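Local structure of UDP-glucose:anthocyanidin 3-O-glucosyltransferase (Clitoria ternatea, 4REL) at residues Gln328-Ser333 / Glu351-Val357; Gly382-Glu386 / Ser398-Ile402; Gly89-Arg94 / Val117-Val123; Lys52-Pro56 / Gln243-Pro247. The protein is a plant member of the UDP-glycosyltransferase family with the GT-B fold, in which two Rossmann-like domains face each other across a cleft. One frame throughout, in Å; residues are numbered along the deposited sequence.

Overall arrangement
The chain forms two Rossmann-like domains, each built on a parallel sheet. Along the chain, interaction 4 opens first and closes a loop that holds interaction 3. Interactions 1 and 2 follow. Interaction 3 packs two helices against the seven-stranded sheet of the N-terminal domain, about 43 Å from interaction 2 between centres. Interaction 1 joins two helices beside the six-stranded sheet of the C-terminal domain, and interaction 2 sets its edge strand 382-384 against helix 392-403; their centres are about 18 Å apart. Interactions 1 to 3 are each internal to one domain, while interaction 4 holds the connecting segment to the N-terminal domain, and its nearest atoms lie about 5 Å from interaction 1.

Interaction 1: Gln328-Ser333 / Glu351-Val357; sequences QSHVLS and ESVSNGV
Gln-328 turns CG anti to its backbone N (chi1 -179°), while Glu-351 holds CG anti to its carbonyl carbon (chi1 -73°). Both chains then run extended, and their polar ends meet between helices 328-332 and 346-354. The two segments belong to the PSPG motif, the signature of plant enzymes of this family, in the C-terminal Rossmann-like domain. Gln-328 NE2 gives an almost straight hydrogen bond to Glu-351 OE1 at 2.8 Å. The acceptor lies in the amide plane, but the amide comes from above the carboxylate, and the two planes stand 85° apart. Ser-329 OG donates to Glu-351 OE2 at 3.1 Å, also from above the carboxylate plane. Asn-347 gives OE2 a further hydrogen bond, so three donors fix the rotation of this group. Gln-328 OE1 is itself held by Tyr-268.

Leu-332 crosses the Glu-351 chain at about a right angle, with CD1 3.6 Å from Glu-351 CB. Its CD2 branch faces Val-357 CG1 at 4.3 Å. Phe-340 of strand 337-342 touches both residues. Gly-356, with positive phi, closes the second helix in a Schellman motif. Ser-352 OG bonds Val-357 O across this turn at 2.9 Å. Asn-355 ND2 donates back to Glu-351 O at 2.8 Å. A water, 2.9 Å from Asn-355 ND2, donates to Ser-329 O and bridges the segments.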
# COMPACT_ATOMS: atom_id res chain seq x y z
N GLN A 328 -12.34 -6.90 4.29
CA GLN A 328 -11.58 -6.09 5.25
C GLN A 328 -12.10 -4.66 5.39
O GLN A 328 -12.17 -4.15 6.49
CB GLN A 328 -10.09 -6.09 4.91
CG GLN A 328 -9.24 -5.27 5.88
CD GLN A 328 -7.77 -5.43 5.64
OE1 GLN A 328 -7.15 -6.39 6.08
NE2 GLN A 328 -7.18 -4.47 4.93
N SER A 329 -12.50 -4.05 4.27
CA SER A 329 -13.06 -2.70 4.27
C SER A 329 -14.23 -2.62 5.23
O SER A 329 -14.34 -1.69 6.03
CB SER A 329 -13.55 -2.31 2.86
OG SER A 329 -12.47 -2.29 1.94
N HIS A 330 -15.12 -3.61 5.13
CA HIS A 330 -16.30 -3.65 5.98
C HIS A 330 -15.93 -4.01 7.41
O HIS A 330 -16.55 -3.50 8.35
CB HIS A 330 -17.31 -4.65 5.43
CG HIS A 330 -18.06 -4.15 4.24
ND1 HIS A 330 -17.53 -4.16 2.97
CD2 HIS A 330 -19.30 -3.61 4.13
CE1 HIS A 330 -18.41 -3.66 2.12
NE2 HIS A 330 -19.49 -3.31 2.80
N VAL A 331 -14.95 -4.89 7.58
CA VAL A 331 -14.52 -5.26 8.93
C VAL A 331 -13.90 -4.07 9.64
O VAL A 331 -14.25 -3.77 10.78
CB VAL A 331 -13.55 -6.46 8.93
CG1 VAL A 331 -12.93 -6.66 10.33
CG2 VAL A 331 -14.28 -7.73 8.49
N LEU A 332 -13.01 -3.36 8.96
CA LEU A 332 -12.36 -2.20 9.58
C LEU A 332 -13.33 -1.04 9.82
O LEU A 332 -13.10 -0.21 10.69
CB LEU A 332 -11.13 -1.76 8.77
CG LEU A 332 -9.88 -2.64 8.98
CD1 LEU A 332 -8.76 -2.25 8.02
CD2 LEU A 332 -9.39 -2.53 10.44
N SER A 333 -14.43 -1.02 9.09
CA SER A 333 -15.44 0.01 9.32
C SER A 333 -16.50 -0.41 10.34
O SER A 333 -17.44 0.35 10.61
CB SER A 333 -16.10 0.45 8.01
OG SER A 333 -16.76 -0.63 7.39
N GLU A 351 -6.95 2.00 5.32
CA GLU A 351 -8.28 1.59 5.75
C GLU A 351 -8.42 1.73 7.26
O GLU A 351 -9.48 2.12 7.76
CB GLU A 351 -8.57 0.14 5.31
CG GLU A 351 -8.83 -0.01 3.81
CD GLU A 351 -9.09 -1.44 3.38
OE1 GLU A 351 -8.93 -2.37 4.19
OE2 GLU A 351 -9.43 -1.65 2.20
N SER A 352 -7.36 1.41 7.98
CA SER A 352 -7.44 1.50 9.44
C SER A 352 -7.61 2.95 9.91
O SER A 352 -8.49 3.25 10.72
CB SER A 352 -6.21 0.87 10.08
OG SER A 352 -6.51 0.42 11.39
N VAL A 353 -6.78 3.85 9.39
CA VAL A 353 -6.84 5.23 9.89
C VAL A 353 -8.11 5.93 9.43
O VAL A 353 -8.63 6.79 10.13
CB VAL A 353 -5.58 6.07 9.53
CG1 VAL A 353 -4.33 5.44 10.15
CG2 VAL A 353 -5.43 6.22 8.03
N SER A 354 -8.62 5.57 8.26
CA SER A 354 -9.83 6.23 7.77
C SER A 354 -11.05 5.78 8.57
O SER A 354 -12.09 6.44 8.54
CB SER A 354 -10.03 6.00 6.26
OG SER A 354 -10.16 4.63 5.97
N ASN A 355 -10.92 4.67 9.30
CA ASN A 355 -12.02 4.16 10.11
C ASN A 355 -11.86 4.35 11.61
O ASN A 355 -12.70 3.89 12.39
CB ASN A 355 -12.26 2.68 9.78
CG ASN A 355 -12.95 2.49 8.46
OD1 ASN A 355 -14.11 2.86 8.29
ND2 ASN A 355 -12.24 1.90 7.50
N GLY A 356 -10.78 5.02 12.03
CA GLY A 356 -10.53 5.28 13.44
C GLY A 356 -10.13 4.04 14.24
O GLY A 356 -10.36 3.97 15.44
N VAL A 357 -9.51 3.07 13.59
CA VAL A 357 -9.10 1.87 14.31
C VAL A 357 -7.61 1.94 14.64
O VAL A 357 -6.78 2.04 13.74
CB VAL A 357 -9.39 0.59 13.51
CG1 VAL A 357 -8.89 -0.64 14.28
CG2 VAL A 357 -10.87 0.48 13.24
O HOH W 1 -13.55 0.98 5.06

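Interaction 2: Gly382-Glu386 / Ser398-Ile402; sequences GVIVE and SLNLI
Val-383 meets the helix with both of its methyl groups. With chi1 at -66°, CG1 is anti to the carbonyl carbon and CG2 sits between the backbone N and that carbon. CG1 reaches Leu-401 CD2 at 3.9 Å. CG2 looks toward Ser-398 OG at 4.2 Å and Ile-402 CD1 at 4.5 Å. Leu-401 has CG anti to its backbone N (chi1 173°), and with the turn at chi2 this directs CD2 to the valine.

Strand 382-384 is an outermost strand of the parallel sheet in the C-terminal Rossmann-like domain. Helix 392-403 returns along it, nearly antiparallel, with the short axes 9.6 Å apart. Ile-384 points away from this helix and packs on helix 368-378 instead.

Beyond the strand, Ser-398 OG faces the backbone of Val-385 and Glu-386. Glu-386 N donates to Ser-398 OG at 3.4 Å, a weak bond although fairly straight (161°). Ser-398 OG also has a weak hydrogen bond to Gly-394 O, one turn earlier in its helix. Val-385 CG2 lies 3.8 Å from Ser-398 OG, and Glu-386 CB comes to 4.0 Å from the same oxygen. Ile-360 of the adjacent strand touches Val-385, Ser-398 and Ile-402, and Ile-411 of helix 409-425 touches Val-383 and Ile-402.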
# COMPACT_ATOMS: atom_id res chain seq x y z
N GLY A 382 -1.23 4.01 17.44
CA GLY A 382 -0.92 2.61 17.63
C GLY A 382 0.44 2.39 18.25
O GLY A 382 1.12 3.36 18.61
N VAL A 383 0.82 1.12 18.38
CA VAL A 383 2.13 0.75 18.93
C VAL A 383 2.78 -0.30 18.04
O VAL A 383 2.09 -1.08 17.37
CB VAL A 383 2.04 0.20 20.38
CG1 VAL A 383 1.59 1.30 21.35
CG2 VAL A 383 1.11 -0.99 20.46
N ILE A 384 4.10 -0.29 18.01
CA ILE A 384 4.81 -1.41 17.43
C ILE A 384 4.81 -2.47 18.52
O ILE A 384 5.05 -2.16 19.69
CB ILE A 384 6.25 -1.02 17.05
CG1 ILE A 384 6.21 0.02 15.92
CG2 ILE A 384 7.05 -2.27 16.67
CD1 ILE A 384 7.56 0.69 15.62
N VAL A 385 4.52 -3.72 18.16
CA VAL A 385 4.27 -4.75 19.15
C VAL A 385 5.46 -4.83 20.08
O VAL A 385 6.60 -4.65 19.66
CB VAL A 385 3.92 -6.13 18.51
CG1 VAL A 385 5.16 -6.76 17.87
CG2 VAL A 385 3.29 -7.07 19.54
N GLU A 386 5.18 -5.02 21.36
CA GLU A 386 6.23 -5.04 22.37
C GLU A 386 7.12 -6.23 22.07
O GLU A 386 6.65 -7.37 22.01
CB GLU A 386 5.62 -5.16 23.77
CG GLU A 386 6.64 -5.14 24.90
CD GLU A 386 5.98 -5.19 26.27
OE1 GLU A 386 5.02 -4.41 26.51
OE2 GLU A 386 6.42 -6.00 27.12
N SER A 398 0.29 -5.68 24.44
CA SER A 398 -0.15 -4.69 23.45
C SER A 398 -1.67 -4.71 23.27
O SER A 398 -2.30 -3.66 23.13
CB SER A 398 0.55 -4.90 22.11
OG SER A 398 1.95 -4.69 22.24
N LEU A 399 -2.24 -5.91 23.28
CA LEU A 399 -3.69 -6.06 23.14
C LEU A 399 -4.40 -5.40 24.30
O LEU A 399 -5.38 -4.69 24.11
CB LEU A 399 -4.09 -7.54 23.05
CG LEU A 399 -3.77 -8.25 21.73
CD1 LEU A 399 -3.86 -9.77 21.89
CD2 LEU A 399 -4.75 -7.79 20.69
N ASN A 400 -3.89 -5.60 25.52
CA ASN A 400 -4.52 -4.98 26.68
C ASN A 400 -4.41 -3.46 26.67
O ASN A 400 -5.37 -2.76 27.00
CB ASN A 400 -3.95 -5.54 27.98
CG ASN A 400 -4.62 -6.83 28.39
OD1 ASN A 400 -5.67 -6.82 29.04
ND2 ASN A 400 -4.01 -7.96 28.03
N LEU A 401 -3.24 -2.97 26.30
CA LEU A 401 -2.98 -1.54 26.25
C LEU A 401 -4.01 -0.83 25.39
O LEU A 401 -4.66 0.11 25.84
CB LEU A 401 -1.57 -1.27 25.72
CG LEU A 401 -1.24 0.20 25.46
CD1 LEU A 401 -1.27 0.96 26.78
CD2 LEU A 401 0.12 0.34 24.81
N ILE A 402 -4.17 -1.30 24.15
CA ILE A 402 -5.06 -0.64 23.20
C ILE A 402 -6.54 -0.91 23.48
O ILE A 402 -7.36 0.01 23.42
CB ILE A 402 -4.74 -1.06 21.75
CG1 ILE A 402 -3.27 -0.76 21.41
CG2 ILE A 402 -5.70 -0.40 20.76
CD1 ILE A 402 -2.88 0.70 21.50

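Interaction 3: Gly89-Arg94 / Val117-Val123; sequences GPDNLR and VTSSLLV
Pro-90 and Ser-119 have the closest CA atoms of the two segments, 5.1 Å apart. The short helix axes pass 8.5 Å apart and cross at -63°. No direct hydrogen bond joins the segments.

Leu-93 points its CD1 methyl at the start of the second helix, 3.4 Å from Ser-120 N and 3.9 Å from Val-117 CG1. Val-123 has CG1 anti to its backbone N (chi1 172°). This leaves CG2 facing the first helix, where it meets Pro-90 CB at 3.9 Å and also touches Leu-93 CB. The Pro-90 ring meets Ser-119 OG through CD and Leu-122 CD1 through CG. Arg-94 slides past Val-123 in the opposite direction, but its alternate conformers leave its polar contacts doubtful. Ser-120 OG folds back to Val-117 O at 2.7 Å, nearly along the C=O axis. Ser-120 N bonds the same carbonyl, so two donors grip it. Ser-120 OG is also hydrogen-bonded to Trp-131 NE1.

The two helices, 89-104 and 119-127, flank strand 110-114 in the chain and pack on the parallel sheet of the N-terminal Rossmann-like domain. Leu-93 and Ser-120 touch Phe-10 of strand 6-10. Leu-93 also rests on Ile-64 of strand 59-64, and Val-123 on Ile-111 of strand 110-114.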
# COMPACT_ATOMS: atom_id res chain seq x y z
N GLY A 89 12.37 -4.56 -19.46
CA GLY A 89 12.82 -3.27 -19.96
C GLY A 89 11.77 -2.47 -20.71
O GLY A 89 10.60 -2.87 -20.79
N PRO A 90 12.19 -1.33 -21.26
CA PRO A 90 11.22 -0.46 -21.93
C PRO A 90 10.66 -1.07 -23.21
O PRO A 90 9.54 -0.73 -23.58
CB PRO A 90 12.04 0.81 -22.23
CG PRO A 90 13.48 0.36 -22.21
CD PRO A 90 13.52 -0.71 -21.16
N ASP A 91 11.39 -1.97 -23.86
CA ASP A 91 10.84 -2.55 -25.09
C ASP A 91 9.57 -3.37 -24.86
O ASP A 91 8.66 -3.36 -25.68
CB ASP A 91 11.89 -3.35 -25.85
CG ASP A 91 12.84 -2.45 -26.60
OD1 ASP A 91 12.44 -1.30 -26.91
OD2 ASP A 91 13.98 -2.88 -26.88
N ASN A 92 9.50 -4.08 -23.74
CA ASN A 92 8.28 -4.79 -23.39
C ASN A 92 7.15 -3.80 -23.15
O ASN A 92 6.01 -4.02 -23.57
CB ASN A 92 8.52 -5.65 -22.15
CG ASN A 92 7.33 -6.53 -21.80
OD1 ASN A 92 6.64 -7.06 -22.68
ND2 ASN A 92 7.10 -6.70 -20.50
N LEU A 93 7.45 -2.69 -22.48
CA LEU A 93 6.44 -1.66 -22.27
C LEU A 93 5.97 -1.07 -23.59
O LEU A 93 4.78 -0.77 -23.75
CB LEU A 93 6.97 -0.56 -21.35
CG LEU A 93 7.54 -1.01 -20.01
CD1 LEU A 93 7.98 0.24 -19.23
CD2 LEU A 93 6.49 -1.78 -19.24
N ARG A 94 6.89 -0.91 -24.53
CA ARG A 94 6.54 -0.33 -25.83
C ARG A 94 5.68 -1.28 -26.66
O ARG A 94 5.00 -0.87 -27.58
CB ARG A 94 7.79 0.08 -26.62
CG ARG A 94 8.58 1.21 -25.96
CD ARG A 94 9.83 1.59 -26.75
NE ARG A 94 10.54 2.70 -26.13
CZ ARG A 94 11.76 2.62 -25.59
NH1 ARG A 94 12.42 1.47 -25.59
NH2 ARG A 94 12.30 3.70 -25.04
N VAL A 117 7.93 1.25 -11.91
CA VAL A 117 8.17 0.89 -13.31
C VAL A 117 8.97 2.02 -13.95
O VAL A 117 8.47 2.78 -14.79
CB VAL A 117 6.86 0.61 -14.07
CG1 VAL A 117 7.16 0.04 -15.47
CG2 VAL A 117 6.01 -0.38 -13.29
N THR A 118 10.22 2.14 -13.55
CA THR A 118 11.02 3.29 -13.96
C THR A 118 11.33 3.27 -15.46
O THR A 118 11.58 4.32 -16.04
CB THR A 118 12.32 3.40 -13.16
OG1 THR A 118 13.10 2.22 -13.40
CG2 THR A 118 12.01 3.52 -11.66
N SER A 119 11.31 2.09 -16.07
CA SER A 119 11.52 2.01 -17.53
C SER A 119 10.44 2.78 -18.30
O SER A 119 10.66 3.17 -19.45
CB SER A 119 11.55 0.55 -18.00
OG SER A 119 12.75 -0.07 -17.58
N SER A 120 9.28 3.00 -17.69
CA SER A 120 8.22 3.73 -18.38
C SER A 120 8.55 5.21 -18.55
O SER A 120 7.99 5.88 -19.40
CB SER A 120 6.85 3.52 -17.72
OG SER A 120 6.80 4.12 -16.44
N LEU A 121 9.49 5.73 -17.75
CA LEU A 121 9.93 7.10 -17.96
C LEU A 121 10.70 7.21 -19.27
O LEU A 121 10.54 8.19 -20.01
CB LEU A 121 10.78 7.60 -16.78
CG LEU A 121 11.54 8.91 -16.99
CD1 LEU A 121 10.62 10.09 -17.24
CD2 LEU A 121 12.42 9.18 -15.77
N LEU A 122 11.52 6.20 -19.56
CA LEU A 122 12.25 6.16 -20.82
C LEU A 122 11.28 6.13 -21.98
O LEU A 122 11.50 6.77 -23.02
CB LEU A 122 13.16 4.93 -20.89
CG LEU A 122 14.29 4.81 -19.88
CD1 LEU A 122 15.02 3.49 -20.09
CD2 LEU A 122 15.24 5.99 -20.03
N VAL A 123 10.19 5.38 -21.80
CA VAL A 123 9.15 5.27 -22.83
C VAL A 123 8.51 6.63 -23.06
O VAL A 123 8.31 7.06 -24.19
CB VAL A 123 8.08 4.22 -22.44
CG1 VAL A 123 6.90 4.24 -23.41
CG2 VAL A 123 8.70 2.83 -22.40
O HOH W 2 8.34 4.59 -26.44

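Interaction 4: Lys52-Pro56 / Gln243-Pro247; sequences KRHIP and QLLLP
Leu-246 lays its CD1 methyl over the centre of the Arg-53 guanidinium, 3.8 Å above the plane. Leu-244 CD1 lies over the opposite face, off centre, 3.9 Å from Arg-53 NH2, so the flat group is held between two leucines. Gln-243 O sits farther off at its edge. Arg-53 NH2 also points at Leu-244 O, in a nearly straight hydrogen bond (164°). The modelled separation of these two atoms, 2.4 Å, is unusually short, so its exact length is doubtful.

Leu-246 reaches past the arginine to its neighbour. Its CD1 is 3.8 Å from Lys-52 CB, and its CD2 is 3.7 Å from Lys-52 O.

At the other end, the Gln-243 side-chain amide comes against the Pro-56 ring. Pro-56 CD is 3.4 Å from Gln-243 OE1, and NE2 of the same amide is equally near. Gln-243 NE2 also stands at the edge of the His-54 ring, with the amide and ring planes 31° apart.

The Arg-53 chain leaves the backbone with CG anti to N, then bends at chi3 (-100°) toward the 243-247 segment. Its NH1 is tied to Leu-49 O in helix 43-50. Helix 18-31 touches both segments: Leu-22 meets Arg-53, Leu-26 meets Pro-56 and Gln-243, and Asn-23 meets Leu-244.

This is a surface contact between loops. Residues 52-56 lead to the outermost strand 59-64 of the N-terminal sheet. Residues 243-247 follow its other outermost strand, 233-235, in the connection to the C-terminal domain of this two-domain GT-B fold.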
# COMPACT_ATOMS: atom_id res chain seq x y z
N LYS A 52 -13.52 -10.51 -12.70
CA LYS A 52 -14.90 -10.46 -12.22
C LYS A 52 -15.53 -9.09 -12.46
O LYS A 52 -16.63 -8.81 -11.98
CB LYS A 52 -14.93 -10.76 -10.72
CG LYS A 52 -14.03 -11.91 -10.27
CD LYS A 52 -14.79 -13.23 -10.25
CE LYS A 52 -13.85 -14.42 -10.07
NZ LYS A 52 -13.13 -14.38 -8.77
N ARG A 53 -14.84 -8.25 -13.22
CA ARG A 53 -15.03 -6.81 -13.15
C ARG A 53 -15.49 -6.18 -14.48
O ARG A 53 -14.92 -6.47 -15.53
CB ARG A 53 -13.71 -6.21 -12.67
CG ARG A 53 -13.66 -4.72 -12.45
CD ARG A 53 -12.37 -4.35 -11.72
NE ARG A 53 -12.58 -4.14 -10.29
CZ ARG A 53 -11.78 -4.60 -9.33
NH1 ARG A 53 -10.70 -5.31 -9.63
NH2 ARG A 53 -12.06 -4.35 -8.06
N HIS A 54 -16.52 -5.34 -14.42
CA HIS A 54 -16.94 -4.56 -15.59
C HIS A 54 -16.20 -3.21 -15.59
O HIS A 54 -16.07 -2.56 -14.56
CB HIS A 54 -18.45 -4.32 -15.59
CG HIS A 54 -18.93 -3.45 -16.71
ND1 HIS A 54 -19.18 -2.10 -16.54
CD2 HIS A 54 -19.23 -3.73 -18.00
CE1 HIS A 54 -19.60 -1.59 -17.69
NE2 HIS A 54 -19.64 -2.56 -18.59
N ILE A 55 -15.72 -2.79 -16.76
CA ILE A 55 -15.01 -1.52 -16.83
C ILE A 55 -15.65 -0.59 -17.85
O ILE A 55 -16.24 -1.07 -18.83
CB ILE A 55 -13.52 -1.72 -17.16
CG1 ILE A 55 -13.35 -2.44 -18.49
CG2 ILE A 55 -12.84 -2.50 -16.04
CD1 ILE A 55 -11.92 -2.53 -18.95
N PRO A 56 -15.56 0.72 -17.61
CA PRO A 56 -16.12 1.71 -18.54
C PRO A 56 -15.55 1.58 -19.94
O PRO A 56 -14.48 1.01 -20.15
CB PRO A 56 -15.72 3.06 -17.91
CG PRO A 56 -14.71 2.74 -16.87
CD PRO A 56 -15.04 1.37 -16.39
N GLN A 243 -17.01 1.97 -8.65
CA GLN A 243 -16.75 1.01 -9.72
C GLN A 243 -15.59 0.06 -9.40
O GLN A 243 -15.45 -0.99 -10.02
CB GLN A 243 -16.52 1.72 -11.06
CG GLN A 243 -16.58 0.78 -12.27
CD GLN A 243 -17.05 1.48 -13.54
OE1 GLN A 243 -16.77 2.66 -13.76
NE2 GLN A 243 -17.77 0.75 -14.38
N LEU A 244 -14.77 0.42 -8.42
CA LEU A 244 -13.67 -0.46 -8.02
C LEU A 244 -14.22 -1.68 -7.28
O LEU A 244 -13.73 -2.79 -7.43
CB LEU A 244 -12.67 0.28 -7.13
CG LEU A 244 -11.40 -0.50 -6.76
CD1 LEU A 244 -10.55 -0.77 -7.99
CD2 LEU A 244 -10.60 0.26 -5.71
N LEU A 245 -15.26 -1.44 -6.48
CA LEU A 245 -15.79 -2.47 -5.60
C LEU A 245 -16.53 -3.58 -6.33
O LEU A 245 -17.33 -3.33 -7.25
CB LEU A 245 -16.68 -1.84 -4.53
CG LEU A 245 -15.96 -0.87 -3.59
CD1 LEU A 245 -16.25 0.56 -3.97
CD2 LEU A 245 -16.33 -1.11 -2.14
N LEU A 246 -16.26 -4.82 -5.93
CA LEU A 246 -17.00 -5.97 -6.41
C LEU A 246 -17.76 -6.58 -5.24
O LEU A 246 -17.15 -7.18 -4.35
CB LEU A 246 -16.05 -7.00 -7.03
CG LEU A 246 -15.25 -6.53 -8.25
CD1 LEU A 246 -14.23 -7.57 -8.70
CD2 LEU A 246 -16.18 -6.15 -9.40
N PRO A 247 -19.10 -6.40 -5.22
CA PRO A 247 -20.01 -6.99 -4.23
C PRO A 247 -19.63 -8.44 -3.93
O PRO A 247 -19.43 -9.23 -4.86
CB PRO A 247 -21.36 -6.93 -4.94
CG PRO A 247 -21.27 -5.67 -5.73
CD PRO A 247 -19.82 -5.54 -6.17